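Local coordinates for protein 4-hydroxy-tetrahydrodipicolinate synthase (Methylacidiphilum fumariolicum SolV, PDB 6T3T) that probably catalyses the condensation of pyruvate with aspartate semialdehyde to 4-hydroxy-tetrahydrodipicolinate, a step of lysine biosynthesis, and assembles as a homotetramer, at residues A[23-28]-A[64-69]; A[121-126]-A[153-158]; A[242-247]-A[280-285]. All coordinates share one frame; numbering follows the deposited sequence.

Contact 1: A[23-28]-A[64-69]; sequences ALERLL and AEIVEK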
ATOM      1  N   ALA A  23      11.206  28.439 -27.976  1.00 26.06           N
ATOM      2  CA  ALA A  23      10.189  28.134 -26.972  1.00 20.08           C
ATOM      3  C   ALA A  23      10.775  28.208 -25.572  1.00 20.99           C
ATOM      4  O   ALA A  23      10.126  28.696 -24.640  1.00 20.35           O
ATOM      5  CB  ALA A  23       9.594  26.760 -27.227  1.00 17.90           C
ATOM      6  N   LEU A  24      12.002  27.726 -25.413  1.00 17.96           N
ATOM      7  CA  LEU A  24      12.660  27.787 -24.116  1.00 20.47           C
ATOM      8  C   LEU A  24      12.858  29.232 -23.677  1.00 22.31           C
ATOM      9  O   LEU A  24      12.601  29.578 -22.518  1.00 23.38           O
ATOM     10  CB  LEU A  24      13.998  27.044 -24.178  1.00 15.94           C
ATOM     11  CG  LEU A  24      14.821  26.966 -22.896  1.00 17.29           C
ATOM     12  CD1 LEU A  24      14.039  26.303 -21.770  1.00 16.84           C
ATOM     13  CD2 LEU A  24      16.114  26.235 -23.165  1.00 19.84           C
ATOM     14  N   GLU A  25      13.355  30.080 -24.581  1.00 17.01           N
ATOM     15  CA  GLU A  25      13.530  31.486 -24.262  1.00 19.28           C
ATOM     16  C   GLU A  25      12.203  32.115 -23.864  1.00 19.89           C
ATOM     17  O   GLU A  25      12.130  32.873 -22.895  1.00 18.59           O
ATOM     18  CB  GLU A  25      14.146  32.228 -25.449  1.00 24.11           C
ATOM     19  CG  GLU A  25      15.545  31.775 -25.796  1.00 25.11           C
ATOM     20  CD  GLU A  25      16.012  32.218 -27.190  1.00 33.86           C
ATOM     21  OE1 GLU A  25      15.276  32.960 -27.883  1.00 36.56           O
ATOM     22  OE2 GLU A  25      17.119  31.801 -27.598  1.00 36.88           O
ATOM     23  N   ARG A  26      11.145  31.859 -24.633  1.00 20.07           N
ATOM     24  CA  ARG A  26       9.880  32.497 -24.287  1.00 25.44           C
ATOM     25  C   ARG A  26       9.398  32.033 -22.923  1.00 20.44           C
ATOM     26  O   ARG A  26       8.888  32.837 -22.137  1.00 18.59           O
ATOM     27  CB  ARG A  26       8.796  32.262 -25.340  1.00 25.13           C
ATOM     28  CG  ARG A  26       7.640  33.284 -25.119  1.00 35.59           C
ATOM     29  CD  ARG A  26       6.589  33.397 -26.248  1.00 47.99           C
ATOM     30  NE  ARG A  26       7.116  33.874 -27.536  1.00 55.64           N
ATOM     31  CZ  ARG A  26       7.594  35.102 -27.771  1.00 56.99           C
ATOM     32  NH1 ARG A  26       7.646  36.013 -26.801  1.00 49.91           N
ATOM     33  NH2 ARG A  26       8.036  35.416 -28.988  1.00 48.09           N
ATOM     34  N   LEU A  27       9.509  30.731 -22.644  1.00 19.28           N
ATOM     35  CA  LEU A  27       9.045  30.204 -21.362  1.00 20.29           C
ATOM     36  C   LEU A  27       9.853  30.786 -20.208  1.00 20.47           C
ATOM     37  O   LEU A  27       9.293  31.155 -19.164  1.00 19.00           O
ATOM     38  CB  LEU A  27       9.087  28.673 -21.388  1.00 20.01           C
ATOM     39  CG  LEU A  27       8.743  27.813 -20.174  1.00 26.64           C
ATOM     40  CD1 LEU A  27       7.235  27.497 -20.021  1.00 26.00           C
ATOM     41  CD2 LEU A  27       9.544  26.521 -20.273  1.00 31.31           C
ATOM     42  N   LEU A  28      11.180  30.879 -20.383  1.00 22.21           N
ATOM     43  CA  LEU A  28      12.029  31.409 -19.325  1.00 19.35           C
ATOM     44  C   LEU A  28      11.712  32.876 -19.047  1.00 19.23           C
ATOM     45  O   LEU A  28      11.633  33.287 -17.889  1.00 22.29           O
ATOM     46  CB  LEU A  28      13.496  31.199 -19.696  1.00 22.35           C
ATOM     47  CG  LEU A  28      13.923  29.743 -19.537  1.00 18.87           C
ATOM     48  CD1 LEU A  28      15.339  29.493 -20.073  1.00 19.16           C
ATOM     49  CD2 LEU A  28      13.826  29.382 -18.073  1.00 19.64           C
ATOM     50  N   ALA A  64      21.046  28.753 -18.324  1.00 19.98           N
ATOM     51  CA  ALA A  64      21.948  29.712 -17.689  1.00 22.64           C
ATOM     52  C   ALA A  64      22.181  30.902 -18.591  1.00 20.84           C
ATOM     53  O   ALA A  64      22.145  32.046 -18.133  1.00 20.76           O
ATOM     54  CB  ALA A  64      23.284  29.069 -17.312  1.00 16.75           C
ATOM     55  N   GLU A  65      22.415  30.655 -19.886  1.00 21.48           N
ATOM     56  CA  GLU A  65      22.670  31.764 -20.795  1.00 21.66           C
ATOM     57  C   GLU A  65      21.472  32.694 -20.895  1.00 23.85           C
ATOM     58  O   GLU A  65      21.635  33.915 -20.805  1.00 22.49           O
ATOM     59  CB  GLU A  65      23.027  31.248 -22.178  1.00 22.30           C
ATOM     60  CG  GLU A  65      24.446  30.796 -22.244  1.00 32.45           C
ATOM     61  CD  GLU A  65      24.667  29.889 -23.406  1.00 34.39           C
ATOM     62  OE1 GLU A  65      25.744  29.267 -23.455  1.00 37.49           O
ATOM     63  OE2 GLU A  65      23.769  29.814 -24.271  1.00 30.61           O
ATOM     64  N   ILE A  66      20.260  32.130 -21.030  1.00 20.39           N
ATOM     65  CA  ILE A  66      19.055  32.956 -21.173  1.00 23.12           C
ATOM     66  C   ILE A  66      18.777  33.730 -19.893  1.00 17.30           C
ATOM     67  O   ILE A  66      18.571  34.945 -19.927  1.00 17.46           O
ATOM     68  CB  ILE A  66      17.840  32.095 -21.570  1.00 20.14           C
ATOM     69  CG1 ILE A  66      17.955  31.628 -23.025  1.00 21.34           C
ATOM     70  CG2 ILE A  66      16.541  32.861 -21.358  1.00 15.91           C
ATOM     71  CD1 ILE A  66      17.403  30.203 -23.236  1.00 21.15           C
ATOM     72  N   VAL A  67      18.830  33.047 -18.748  1.00 16.42           N
ATOM     73  CA  VAL A  67      18.467  33.654 -17.474  1.00 21.34           C
ATOM     74  C   VAL A  67      19.479  34.714 -17.095  1.00 15.90           C
ATOM     75  O   VAL A  67      19.113  35.740 -16.512  1.00 19.87           O
ATOM     76  CB  VAL A  67      18.328  32.572 -16.382  1.00 20.53           C
ATOM     77  CG1 VAL A  67      18.250  33.198 -14.980  1.00 18.49           C
ATOM     78  CG2 VAL A  67      17.075  31.751 -16.623  1.00 17.47           C
ATOM     79  N   GLU A  68      20.759  34.507 -17.427  1.00 20.50           N
ATOM     80  CA  GLU A  68      21.826  35.476 -17.115  1.00 22.49           C
ATOM     81  C   GLU A  68      21.715  36.013 -15.687  1.00 21.75           C
ATOM     82  O   GLU A  68      21.760  37.229 -15.443  1.00 17.57           O
ATOM     83  CB  GLU A  68      21.813  36.642 -18.122  1.00 18.04           C
ATOM     84  CG  GLU A  68      23.157  37.414 -18.305  1.00 18.80           C
ATOM     85  CD  GLU A  68      23.110  38.460 -19.431  1.00 19.67           C
ATOM     86  OE1 GLU A  68      23.820  39.497 -19.381  1.00 21.55           O
ATOM     87  OE2 GLU A  68      22.325  38.262 -20.374  1.00 18.28           O
ATOM     88  N   LYS A  69      21.578  35.082 -14.743  1.00 19.78           N
ATOM     89  CA  LYS A  69      21.623  35.311 -13.303  1.00 20.41           C
ATOM     90  C   LYS A  69      20.480  36.170 -12.768  1.00 18.59           C
ATOM     91  O   LYS A  69      20.527  36.585 -11.613  1.00 18.76           O
ATOM     92  CB  LYS A  69      22.970  35.919 -12.885  1.00 20.88           C
ATOM     93  CG  LYS A  69      24.145  34.996 -13.170  1.00 28.42           C
ATOM     94  CD  LYS A  69      24.585  34.284 -11.904  1.00 40.46           C
ATOM     95  CE  LYS A  69      25.733  35.053 -11.227  1.00 40.32           C
ATOM     96  NZ  LYS A  69      26.211  34.328 -10.004  1.00 40.53           N
TER
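Ile66 projects from helix 53-67 into a hollow on helix 21-32 lined by Leu24, Glu25 and Leu28. Its CD1 comes nearest, 3.5 Å from CG of Glu25, and also lies 3.8 Å from Leu28 CD1. With CG1 anti to the carbonyl carbon (chi1 -72°), the longer branch of Ile66 leads toward Glu25, while the shorter branch, CG2, settles against Leu28 at 3.8 Å from both CB and CD1. The Ile66 side chain thus crosses those of Glu25 and Leu28 at about a right angle. Leu24 closes the hollow more loosely, its CG 4.2 Å from Ile66 CD1. Beside this fit, Leu28 CD2 meets Val67 CG2 at 4.3 Å, and Val67 continues inward onto Ile73 of strand 72-76. Leu24 also packs on Leu59 and Leu62 of helix 53-67, which extends the seam between these two outer helices of the (beta/alpha)8 barrel. Glu25 contributes only a methylene here; its carboxylate has a weak, long ion pair with Lys22. What joins the segments is therefore non-directional: van der Waals fit and the exclusion of water from aliphatic surface, with no polar atom gripping across.

Contact 2: A[121-126]-A[153-158]; sequences AIAAST and EKNKNI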
ATOM      1  N   ALA A 121      28.917  11.452  -1.075  1.00 16.55           N
ATOM      2  CA  ALA A 121      29.966  11.466  -2.083  1.00 21.05           C
ATOM      3  C   ALA A 121      29.758  12.596  -3.082  1.00 21.64           C
ATOM      4  O   ALA A 121      30.723  13.241  -3.484  1.00 20.96           O
ATOM      5  CB  ALA A 121      30.024  10.119  -2.804  1.00 13.89           C
ATOM      6  N   ILE A 122      28.500  12.842  -3.495  1.00 19.15           N
ATOM      7  CA  ILE A 122      28.203  13.933  -4.429  1.00 21.73           C
ATOM      8  C   ILE A 122      28.432  15.282  -3.760  1.00 22.75           C
ATOM      9  O   ILE A 122      29.053  16.181  -4.336  1.00 22.41           O
ATOM     10  CB  ILE A 122      26.762  13.836  -4.969  1.00 19.58           C
ATOM     11  CG1 ILE A 122      26.505  12.489  -5.651  1.00 19.13           C
ATOM     12  CG2 ILE A 122      26.484  15.027  -5.942  1.00 17.70           C
ATOM     13  CD1 ILE A 122      24.999  12.122  -5.781  1.00 14.56           C
ATOM     14  N   ALA A 123      27.946  15.437  -2.524  1.00 17.34           N
ATOM     15  CA  ALA A 123      28.161  16.686  -1.807  1.00 25.56           C
ATOM     16  C   ALA A 123      29.648  17.008  -1.673  1.00 25.75           C
ATOM     17  O   ALA A 123      30.062  18.161  -1.865  1.00 23.51           O
ATOM     18  CB  ALA A 123      27.510  16.605  -0.428  1.00 21.56           C
ATOM     19  N   ALA A 124      30.462  16.002  -1.346  1.00 27.31           N
ATOM     20  CA  ALA A 124      31.901  16.212  -1.184  1.00 23.80           C
ATOM     21  C   ALA A 124      32.597  16.579  -2.489  1.00 27.65           C
ATOM     22  O   ALA A 124      33.694  17.154  -2.463  1.00 22.99           O
ATOM     23  CB  ALA A 124      32.546  14.957  -0.607  1.00 20.53           C
ATOM     24  N   SER A 125      32.009  16.235  -3.627  1.00 21.88           N
ATOM     25  CA  SER A 125      32.676  16.503  -4.883  1.00 21.90           C
ATOM     26  C   SER A 125      32.465  17.926  -5.365  1.00 27.38           C
ATOM     27  O   SER A 125      33.136  18.330  -6.319  1.00 25.12           O
ATOM     28  CB  SER A 125      32.189  15.535  -5.959  1.00 23.20           C
ATOM     29  OG  SER A 125      30.876  15.873  -6.337  1.00 22.28           O
ATOM     30  N   THR A 126      31.574  18.701  -4.732  1.00 25.94           N
ATOM     31  CA  THR A 126      31.201  19.998  -5.277  1.00 25.51           C
ATOM     32  C   THR A 126      31.082  21.045  -4.181  1.00 20.15           C
ATOM     33  O   THR A 126      30.768  20.728  -3.034  1.00 21.81           O
ATOM     34  CB  THR A 126      29.875  19.905  -6.037  1.00 24.47           C
ATOM     35  OG1 THR A 126      29.584  21.179  -6.592  1.00 26.30           O
ATOM     36  CG2 THR A 126      28.716  19.503  -5.105  1.00 24.29           C
ATOM     37  N   GLU A 153      24.203  16.946   8.893  1.00 23.74           N
ATOM     38  CA  GLU A 153      25.282  17.015   9.876  1.00 25.89           C
ATOM     39  C   GLU A 153      26.644  16.960   9.195  1.00 27.64           C
ATOM     40  O   GLU A 153      27.560  17.700   9.569  1.00 30.59           O
ATOM     41  CB  GLU A 153      25.164  15.881  10.897  1.00 25.99           C
ATOM     42  CG  GLU A 153      24.075  16.067  11.960  1.00 30.68           C
ATOM     43  CD  GLU A 153      23.803  14.779  12.734  1.00 34.98           C
ATOM     44  OE1 GLU A 153      24.436  13.752  12.411  1.00 43.98           O
ATOM     45  OE2 GLU A 153      22.960  14.776  13.657  1.00 36.52           O
ATOM     46  N   LYS A 154      26.783  16.131   8.159  1.00 22.82           N
ATOM     47  CA  LYS A 154      28.095  15.844   7.592  1.00 23.31           C
ATOM     48  C   LYS A 154      28.394  16.590   6.300  1.00 23.64           C
ATOM     49  O   LYS A 154      29.550  16.619   5.881  1.00 24.92           O
ATOM     50  CB  LYS A 154      28.213  14.342   7.316  1.00 25.28           C
ATOM     51  CG  LYS A 154      29.599  13.749   7.597  1.00 41.58           C
ATOM     52  CD  LYS A 154      29.695  13.257   9.051  1.00 38.68           C
ATOM     53  CE  LYS A 154      28.746  12.102   9.310  1.00 45.75           C
ATOM     54  NZ  LYS A 154      28.227  12.123  10.710  1.00 51.33           N
ATOM     55  N   ASN A 155      27.416  17.246   5.694  1.00 23.26           N
ATOM     56  CA  ASN A 155      27.621  17.884   4.397  1.00 20.69           C
ATOM     57  C   ASN A 155      26.947  19.248   4.490  1.00 22.17           C
ATOM     58  O   ASN A 155      25.731  19.353   4.313  1.00 21.72           O
ATOM     59  CB  ASN A 155      27.027  17.061   3.260  1.00 23.52           C
ATOM     60  CG  ASN A 155      27.569  15.645   3.202  1.00 25.43           C
ATOM     61  OD1 ASN A 155      28.682  15.406   2.710  1.00 27.70           O
ATOM     62  ND2 ASN A 155      26.782  14.692   3.691  1.00 19.75           N
ATOM     63  N   LYS A 156      27.732  20.276   4.779  1.00 22.60           N
ATOM     64  CA  LYS A 156      27.215  21.617   4.967  1.00 26.63           C
ATOM     65  C   LYS A 156      26.615  22.223   3.698  1.00 28.75           C
ATOM     66  O   LYS A 156      25.878  23.213   3.792  1.00 23.63           O
ATOM     67  CB  LYS A 156      28.334  22.463   5.587  1.00 28.89           C
ATOM     68  CG  LYS A 156      28.291  23.926   5.332  1.00 46.37           C
ATOM     69  CD  LYS A 156      29.714  24.447   5.285  1.00 54.75           C
ATOM     70  CE  LYS A 156      30.183  24.569   3.865  1.00 49.80           C
ATOM     71  NZ  LYS A 156      31.573  25.071   3.855  1.00 55.96           N
ATOM     72  N   ASN A 157      26.939  21.704   2.512  1.00 26.65           N
ATOM     73  CA  ASN A 157      26.328  22.209   1.284  1.00 20.92           C
ATOM     74  C   ASN A 157      24.995  21.521   0.916  1.00 24.26           C
ATOM     75  O   ASN A 157      24.401  21.845  -0.124  1.00 23.49           O
ATOM     76  CB  ASN A 157      27.290  22.110   0.096  1.00 22.76           C
ATOM     77  CG  ASN A 157      27.836  20.708  -0.102  1.00 18.49           C
ATOM     78  OD1 ASN A 157      28.012  19.954   0.853  1.00 24.75           O
ATOM     79  ND2 ASN A 157      28.083  20.356  -1.341  1.00 20.82           N
ATOM     80  N   ILE A 158      24.477  20.622   1.742  1.00 26.41           N
ATOM     81  CA  ILE A 158      23.121  20.107   1.552  1.00 25.73           C
ATOM     82  C   ILE A 158      22.164  21.019   2.331  1.00 24.98           C
ATOM     83  O   ILE A 158      22.051  20.913   3.551  1.00 22.00           O
ATOM     84  CB  ILE A 158      23.009  18.643   2.003  1.00 24.65           C
ATOM     85  CG1 ILE A 158      23.997  17.781   1.187  1.00 16.28           C
ATOM     86  CG2 ILE A 158      21.544  18.160   1.903  1.00 21.60           C
ATOM     87  CD1 ILE A 158      24.001  16.324   1.563  1.00 22.03           C
TER
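Asn157 reaches across to the end of helix 112-125, where its ND2 donates to Ala123 O at 3.0 Å with an N-H...O angle of 149°. The amide arrives there because CG stands between the backbone N and the carbonyl carbon (chi1 54°), a crowded position adopted at the third residue of the type I turn Asn155-Ile158. Ala123 O also accepts from Thr126 N, and the two donors approach from opposite faces of the carbonyl plane, so this oxygen at the helix terminus is doubly gripped. ND2 has a further bond to Leu128 O. Thr126 O also lies close to it, but at an angle too poor for a bond.

Three side chains across the contact meet the methyl of Ala123, which also touches Ile130. Asn155 OD1 and Asn157 OD1 each lie 3.6 Å from Ala123 CB, and Ile158 brings CG1 to 4.0 Å from the same atom. Asn155 turns CG anti to its carbonyl carbon (chi1 -57°) and rests its CB and OD1 on the methyl, while ND2 bonds to Leu151 O and Ser120 OG, which fix the rotation of the amide. Thr126 CG2 approaches Asn157 ND2 at 3.9 Å; its OG1 is engaged by Glu93 and Leu128 N. Asn157 also shares backbone hydrogen bonds with Ile130, next to the start of strand 158-163. Helix ends and turns leading into adjacent parallel strands, gathered in this way, are characteristic of the rim of a TIM barrel at the N-terminal ends of its strands, away from the catalytic face.

Contact 3: A[242-247]-A[280-285]; sequences RDLMIE and EKLKTT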
ATOM      1  N   ARG A 242      -4.687  18.960  -9.523  1.00 16.10           N
ATOM      2  CA  ARG A 242      -5.104  17.571  -9.672  1.00 17.73           C
ATOM      3  C   ARG A 242      -4.922  17.077 -11.109  1.00 20.12           C
ATOM      4  O   ARG A 242      -4.336  16.014 -11.351  1.00 17.83           O
ATOM      5  CB  ARG A 242      -6.570  17.475  -9.227  1.00 20.47           C
ATOM      6  CG  ARG A 242      -7.199  16.152  -8.895  1.00 27.25           C
ATOM      7  CD  ARG A 242      -8.744  16.390  -8.908  1.00 31.81           C
ATOM      8  NE  ARG A 242      -9.179  17.004 -10.183  1.00 29.76           N
ATOM      9  CZ  ARG A 242     -10.193  17.864 -10.338  1.00 27.48           C
ATOM     10  NH1 ARG A 242     -10.460  18.350 -11.543  1.00 26.08           N
ATOM     11  NH2 ARG A 242     -10.939  18.246  -9.301  1.00 24.31           N
ATOM     12  N   ASP A 243      -5.436  17.825 -12.081  1.00 17.41           N
ATOM     13  CA  ASP A 243      -5.400  17.352 -13.456  1.00 17.39           C
ATOM     14  C   ASP A 243      -4.019  17.461 -14.102  1.00 18.32           C
ATOM     15  O   ASP A 243      -3.785  16.816 -15.127  1.00 18.31           O
ATOM     16  CB  ASP A 243      -6.454  18.090 -14.277  1.00 18.21           C
ATOM     17  CG  ASP A 243      -7.828  17.570 -13.985  1.00 25.93           C
ATOM     18  OD1 ASP A 243      -7.892  16.472 -13.394  1.00 25.06           O
ATOM     19  OD2 ASP A 243      -8.831  18.230 -14.313  1.00 30.32           O
ATOM     20  N   LEU A 244      -3.087  18.213 -13.522  1.00 20.98           N
ATOM     21  CA  LEU A 244      -1.713  18.147 -14.021  1.00 17.02           C
ATOM     22  C   LEU A 244      -1.033  16.835 -13.669  1.00 21.72           C
ATOM     23  O   LEU A 244       0.108  16.618 -14.111  1.00 15.96           O
ATOM     24  CB  LEU A 244      -0.896  19.305 -13.468  1.00 18.63           C
ATOM     25  CG  LEU A 244      -1.258  20.643 -14.127  1.00 17.32           C
ATOM     26  CD1 LEU A 244      -0.420  21.743 -13.505  1.00 17.45           C
ATOM     27  CD2 LEU A 244      -1.046  20.574 -15.640  1.00 18.41           C
ATOM     28  N   MET A 245      -1.702  15.975 -12.873  1.00 17.70           N
ATOM     29  CA  MET A 245      -1.266  14.604 -12.608  1.00 20.08           C
ATOM     30  C   MET A 245      -2.262  13.558 -13.114  1.00 17.82           C
ATOM     31  O   MET A 245      -2.202  12.409 -12.680  1.00 18.79           O
ATOM     32  CB  MET A 245      -1.044  14.385 -11.105  1.00 17.86           C
ATOM     33  CG  MET A 245       0.253  14.936 -10.590  1.00 23.83           C
ATOM     34  SD  MET A 245       0.529  14.654  -8.803  1.00 43.43           S
ATOM     35  CE  MET A 245      -0.798  15.606  -8.131  1.00 32.41           C
ATOM     36  N   ILE A 246      -3.153  13.920 -14.040  1.00 20.65           N
ATOM     37  CA  ILE A 246      -4.177  12.981 -14.508  1.00 21.12           C
ATOM     38  C   ILE A 246      -3.533  11.757 -15.158  1.00 20.85           C
ATOM     39  O   ILE A 246      -4.067  10.646 -15.080  1.00 21.87           O
ATOM     40  CB  ILE A 246      -5.166  13.702 -15.452  1.00 20.74           C
ATOM     41  CG1 ILE A 246      -6.421  12.865 -15.700  1.00 18.72           C
ATOM     42  CG2 ILE A 246      -4.494  14.089 -16.768  1.00 19.33           C
ATOM     43  CD1 ILE A 246      -7.588  13.694 -16.239  1.00 18.78           C
ATOM     44  N   GLU A 247      -2.404  11.950 -15.844  1.00 20.29           N
ATOM     45  CA  GLU A 247      -1.421  10.922 -16.162  1.00 19.39           C
ATOM     46  C   GLU A 247      -0.062  11.492 -15.765  1.00 21.27           C
ATOM     47  O   GLU A 247       0.030  12.640 -15.320  1.00 17.82           O
ATOM     48  CB  GLU A 247      -1.479  10.503 -17.644  1.00 19.18           C
ATOM     49  CG  GLU A 247      -2.879   9.996 -18.081  1.00 17.19           C
ATOM     50  CD  GLU A 247      -2.994   9.685 -19.568  1.00 19.69           C
ATOM     51  OE1 GLU A 247      -1.975   9.325 -20.206  1.00 20.06           O
ATOM     52  OE2 GLU A 247      -4.114   9.830 -20.116  1.00 20.16           O
ATOM     53  N   GLU A 280      -9.647  15.764 -22.562  1.00 20.98           N
ATOM     54  CA  GLU A 280     -10.818  16.626 -22.472  1.00 21.01           C
ATOM     55  C   GLU A 280     -10.972  17.196 -21.074  1.00 23.05           C
ATOM     56  O   GLU A 280     -11.304  18.376 -20.911  1.00 24.99           O
ATOM     57  CB  GLU A 280     -12.080  15.864 -22.851  1.00 21.28           C
ATOM     58  CG  GLU A 280     -13.359  16.676 -22.628  1.00 29.84           C
ATOM     59  CD  GLU A 280     -13.499  17.840 -23.616  1.00 35.30           C
ATOM     60  OE1 GLU A 280     -12.740  17.872 -24.616  1.00 33.00           O
ATOM     61  OE2 GLU A 280     -14.370  18.716 -23.395  1.00 39.04           O
ATOM     62  N   LYS A 281     -10.789  16.354 -20.058  1.00 17.81           N
ATOM     63  CA  LYS A 281     -10.836  16.821 -18.682  1.00 21.35           C
ATOM     64  C   LYS A 281      -9.807  17.922 -18.452  1.00 21.52           C
ATOM     65  O   LYS A 281     -10.120  18.960 -17.862  1.00 20.76           O
ATOM     66  CB  LYS A 281     -10.603  15.643 -17.733  1.00 20.44           C
ATOM     67  CG  LYS A 281     -10.513  16.004 -16.268  1.00 27.44           C
ATOM     68  CD  LYS A 281     -11.855  16.476 -15.752  1.00 33.06           C
ATOM     69  CE  LYS A 281     -11.749  17.007 -14.328  1.00 38.67           C
ATOM     70  NZ  LYS A 281     -12.970  17.824 -13.971  1.00 39.82           N
ATOM     71  N   LEU A 282      -8.568  17.705 -18.918  1.00 19.88           N
ATOM     72  CA  LEU A 282      -7.524  18.716 -18.770  1.00 22.42           C
ATOM     73  C   LEU A 282      -7.928  20.009 -19.472  1.00 21.87           C
ATOM     74  O   LEU A 282      -7.788  21.105 -18.918  1.00 23.59           O
ATOM     75  CB  LEU A 282      -6.183  18.196 -19.324  1.00 18.55           C
ATOM     76  CG  LEU A 282      -5.087  19.262 -19.258  1.00 18.47           C
ATOM     77  CD1 LEU A 282      -4.826  19.664 -17.780  1.00 17.49           C
ATOM     78  CD2 LEU A 282      -3.796  18.818 -19.981  1.00 19.61           C
ATOM     79  N   LYS A 283      -8.400  19.895 -20.711  1.00 24.81           N
ATOM     80  CA  LYS A 283      -8.820  21.065 -21.474  1.00 26.31           C
ATOM     81  C   LYS A 283      -9.909  21.841 -20.737  1.00 23.52           C
ATOM     82  O   LYS A 283      -9.833  23.063 -20.596  1.00 24.04           O
ATOM     83  CB  LYS A 283      -9.308  20.610 -22.847  1.00 31.67           C
ATOM     84  CG  LYS A 283      -9.767  21.702 -23.783  1.00 29.33           C
ATOM     85  CD  LYS A 283     -10.063  21.082 -25.149  1.00 33.84           C
ATOM     86  CE  LYS A 283     -10.370  22.133 -26.196  1.00 36.01           C
ATOM     87  NZ  LYS A 283     -10.244  21.547 -27.577  1.00 47.17           N
ATOM     88  N   THR A 284     -10.941  21.144 -20.262  1.00 25.80           N
ATOM     89  CA  THR A 284     -12.005  21.853 -19.568  1.00 25.00           C
ATOM     90  C   THR A 284     -11.502  22.454 -18.254  1.00 25.35           C
ATOM     91  O   THR A 284     -11.840  23.601 -17.937  1.00 20.43           O
ATOM     92  CB  THR A 284     -13.217  20.936 -19.349  1.00 27.43           C
ATOM     93  OG1 THR A 284     -12.839  19.836 -18.532  1.00 29.37           O
ATOM     94  CG2 THR A 284     -13.737  20.391 -20.669  1.00 22.17           C
ATOM     95  N   THR A 285     -10.682  21.710 -17.482  1.00 21.94           N
ATOM     96  CA  THR A 285     -10.119  22.280 -16.255  1.00 18.92           C
ATOM     97  C   THR A 285      -9.265  23.520 -16.555  1.00 20.92           C
ATOM     98  O   THR A 285      -9.325  24.514 -15.825  1.00 20.24           O
ATOM     99  CB  THR A 285      -9.258  21.252 -15.505  1.00 21.45           C
ATOM    100  OG1 THR A 285     -10.061  20.188 -14.994  1.00 18.43           O
ATOM    101  CG2 THR A 285      -8.488  21.921 -14.333  1.00 20.42           C
TER
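Asp243 and Thr285 meet through OD2 and OG1, the hydroxyl donating to the carboxylate. The modelled separation of 2.4 Å is very short, so the precise geometry of this hydrogen bond is doubtful. The Lys281 side chain crosses that of Asp243 at about a right angle, with CE 3.2 Å from Asp243 OD2; its NZ remains 4.2 Å from that oxygen, too far for a salt bridge. Ile246 CD1 rests on Lys281 CG at 3.7 Å, and Leu282 CD1 lies 4.2 Å from Asp243 CB.

The contact joins the last part of helix 227-243 and the turn after it to helix 276-295, within the helical C-terminal region that follows the barrel in DapA-family enzymes. There OD2 is also held by Arg242, whose NH1 forms a salt bridge at 3.2 Å, coming from above the carboxylate plane while the oxygen stays near the guanidinium plane. Arg242 NH1 and Lys281 NZ are only 3.5 Å apart, a like-charge approach that the carboxylate probably offsets. An alanine in place of Asp243 would probably leave the Thr285 hydroxyl and Arg242 NH1 without this acceptor and the two positive groups less well balanced.

Further out, Leu282 packs on Leu274 and Thr255, and Ile246 on Pro252. Glu247 bonds through OE2 to Gln275 N and Asn278 ND2, and packs on Ser111 of the second subunit.

The three contacts follow one another along the chain without touching. Contact 1 has its centre 29 Å from that of contact 2 and 27 Å from that of contact 3, while contacts 2 and 3, with centres 39 Å apart, lie on opposite sides of the chain's centre. Contact 1 pairs two outer helices, contact 2 brings a helix end to the turn leading into strand 158-163, and contact 3 belongs to the C-terminal helices. None reaches the predicted active site. Between side chains, Leu24 is about 11 Å and Leu244 about 9 Å from Thr45, a predicted pyruvate-binding residue; Ile158 is about 10 Å from Tyr133, the predicted proton donor/acceptor, and about 11 Å from Lys162, the predicted Schiff-base lysine.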